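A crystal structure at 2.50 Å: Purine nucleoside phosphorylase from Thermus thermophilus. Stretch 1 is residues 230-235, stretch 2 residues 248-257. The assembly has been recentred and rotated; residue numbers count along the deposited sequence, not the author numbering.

Stretch 1, residues 230-235: STITDM
Stretch 2, residues 248-257: EVLRVAAETG

The two stretches pack as a strand against a helix. Residues 230-232 are extended, with phi/psi running from -120/140 at S230 through -79/117 at T231 to -76/85 at I232; T233 turns to -69/-31, and the chain rounds a corner at D234 (-144/169). The helix already under way at E248 continues through the contacting residues, its backbone carried by i-to-i+4 bonds such as A253 N to V249 O (3.1 Å) and T256 N to V252 O (3.1 Å). The N-to-C directions make an angle of 122°, the axes approach to 7.9 Å, and the register is marked by T233 and V249, whose CA atoms lie 5.2 Å apart.

No hydrogen bond or salt bridge crosses the interface, so the evidence points to van der Waals packing, which buries 317 Å² over both sides. Strand alternation selects the residues: T231 and T233 direct CA-to-CB toward the helix, while I232 points away. T233 (chi1 53°, p) is covered most, by 90 Å². Its CG2 lies 3.6 Å from V249 O and 4.0 Å from A253 CB, the small A253 side chain contributing a methyl contact. Its OG1 is 3.7 Å from V249 CG1, and its O lies 3.3 Å from V252 CG1. Both valines are t (chi1 168° and 175°), presenting branched methyl groups to the strand. Two residues before T233, T231 (chi1 -66°, m) sets CG2 3.4 Å from T256 CG2, a methyl-to-methyl contact beyond the helix residues already named; T256 has an off-rotamer chi1 of -146°, and its OG1 is hydrogen-bonded elsewhere in the structure.

One side-chain hydrogen bond forms within stretch 1: T233 OG1 donates to D234 OD1 at 3.1 Å, with D234 at chi1 62° (p) and chi2 -63°; the same OD1 sits 3.9 Å from V249 CG2. Threonine suits position 233: its CG2 packs on the helix, and its OG1 bonds D234 OD1 while also touching V249 CG1.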

# COMPACT_ATOMS: atom_id res chain seq x y z
N SER A 230 22.87 8.03 10.94
CA SER A 230 22.45 7.16 12.04
C SER A 230 23.36 5.93 12.00
O SER A 230 23.79 5.51 10.90
CB SER A 230 21.00 6.83 11.92
OG SER A 230 20.26 8.04 12.01
N THR A 231 23.75 5.50 13.19
CA THR A 231 24.25 4.15 13.49
C THR A 231 23.00 3.28 13.58
O THR A 231 22.14 3.56 14.43
CB THR A 231 25.08 4.15 14.78
OG1 THR A 231 26.27 4.92 14.57
CG2 THR A 231 25.40 2.73 15.21
N ILE A 232 22.87 2.30 12.69
CA ILE A 232 21.77 1.31 12.77
C ILE A 232 22.15 0.33 13.90
O ILE A 232 22.75 -0.70 13.61
CB ILE A 232 21.55 0.65 11.40
CG1 ILE A 232 21.26 1.70 10.33
CG2 ILE A 232 20.45 -0.40 11.49
CD1 ILE A 232 20.01 2.49 10.56
N THR A 233 21.83 0.70 15.14
CA THR A 233 22.22 -0.00 16.38
C THR A 233 21.50 -1.35 16.49
O THR A 233 22.07 -2.28 17.10
CB THR A 233 21.92 0.89 17.59
OG1 THR A 233 20.55 1.28 17.49
CG2 THR A 233 22.82 2.11 17.66
N ASP A 234 20.29 -1.45 15.95
CA ASP A 234 19.44 -2.67 16.01
C ASP A 234 18.69 -2.80 14.68
O ASP A 234 18.71 -1.85 13.88
CB ASP A 234 18.51 -2.67 17.23
CG ASP A 234 17.48 -1.54 17.29
OD1 ASP A 234 17.90 -0.36 17.38
OD2 ASP A 234 16.26 -1.84 17.28
N MET A 235 18.05 -3.94 14.46
CA MET A 235 17.17 -4.17 13.30
C MET A 235 15.73 -4.24 13.84
O MET A 235 15.39 -5.19 14.57
CB MET A 235 17.59 -5.43 12.53
CG MET A 235 18.86 -5.24 11.68
SD MET A 235 18.81 -3.77 10.58
CE MET A 235 17.41 -4.18 9.54
N GLU A 248 21.29 -2.59 24.75
CA GLU A 248 21.73 -3.23 23.48
C GLU A 248 21.99 -2.15 22.41
O GLU A 248 23.02 -2.27 21.71
CB GLU A 248 20.68 -4.26 23.02
CG GLU A 248 20.96 -4.89 21.67
CD GLU A 248 20.07 -6.08 21.31
OE1 GLU A 248 19.26 -6.50 22.18
OE2 GLU A 248 20.18 -6.58 20.16
N VAL A 249 21.10 -1.15 22.30
CA VAL A 249 21.26 0.06 21.44
C VAL A 249 22.63 0.68 21.75
O VAL A 249 23.52 0.61 20.87
CB VAL A 249 20.10 1.08 21.60
CG1 VAL A 249 20.40 2.44 20.96
CG2 VAL A 249 18.78 0.55 21.06
N LEU A 250 22.81 1.20 22.98
CA LEU A 250 24.02 1.95 23.44
C LEU A 250 25.28 1.09 23.30
O LEU A 250 26.34 1.70 23.00
CB LEU A 250 23.83 2.40 24.90
CG LEU A 250 22.85 3.55 25.11
CD1 LEU A 250 22.64 3.80 26.60
CD2 LEU A 250 23.32 4.81 24.41
N ARG A 251 25.19 -0.23 23.50
CA ARG A 251 26.34 -1.19 23.39
C ARG A 251 26.85 -1.24 21.94
O ARG A 251 28.09 -1.24 21.76
CB ARG A 251 26.00 -2.61 23.83
CG ARG A 251 27.19 -3.55 23.72
CD ARG A 251 26.92 -4.98 24.15
NE ARG A 251 26.10 -5.70 23.17
CZ ARG A 251 24.85 -6.12 23.37
NH1 ARG A 251 24.23 -5.91 24.53
NH2 ARG A 251 24.22 -6.76 22.40
N VAL A 252 25.94 -1.29 20.96
CA VAL A 252 26.29 -1.37 19.50
C VAL A 252 26.82 -0.00 19.04
O VAL A 252 27.68 -0.00 18.13
CB VAL A 252 25.10 -1.87 18.66
CG1 VAL A 252 25.39 -1.84 17.16
CG2 VAL A 252 24.67 -3.27 19.08
N ALA A 253 26.38 1.10 19.65
CA ALA A 253 26.77 2.50 19.30
C ALA A 253 28.22 2.77 19.73
O ALA A 253 28.87 3.64 19.08
CB ALA A 253 25.81 3.49 19.91
N ALA A 254 28.70 2.06 20.76
CA ALA A 254 30.10 2.08 21.28
C ALA A 254 31.01 1.15 20.45
O ALA A 254 32.13 1.60 20.12
CB ALA A 254 30.10 1.73 22.76
N GLU A 255 30.55 -0.07 20.11
CA GLU A 255 31.26 -1.09 19.26
C GLU A 255 31.59 -0.53 17.85
O GLU A 255 32.73 -0.75 17.35
CB GLU A 255 30.39 -2.34 19.08
CG GLU A 255 30.25 -3.21 20.32
CD GLU A 255 29.26 -4.34 20.13
OE1 GLU A 255 28.55 -4.34 19.09
OE2 GLU A 255 29.19 -5.23 21.01
N THR A 256 30.60 0.13 17.24
CA THR A 256 30.60 0.73 15.88
C THR A 256 31.43 2.03 15.84
O THR A 256 31.71 2.54 14.74
CB THR A 256 29.14 1.00 15.46
OG1 THR A 256 28.97 0.81 14.06
CG2 THR A 256 28.69 2.40 15.82
N GLY A 257 31.77 2.57 17.02
CA GLY A 257 32.29 3.94 17.17
C GLY A 257 33.57 4.18 16.38
O GLY A 257 33.72 5.23 15.76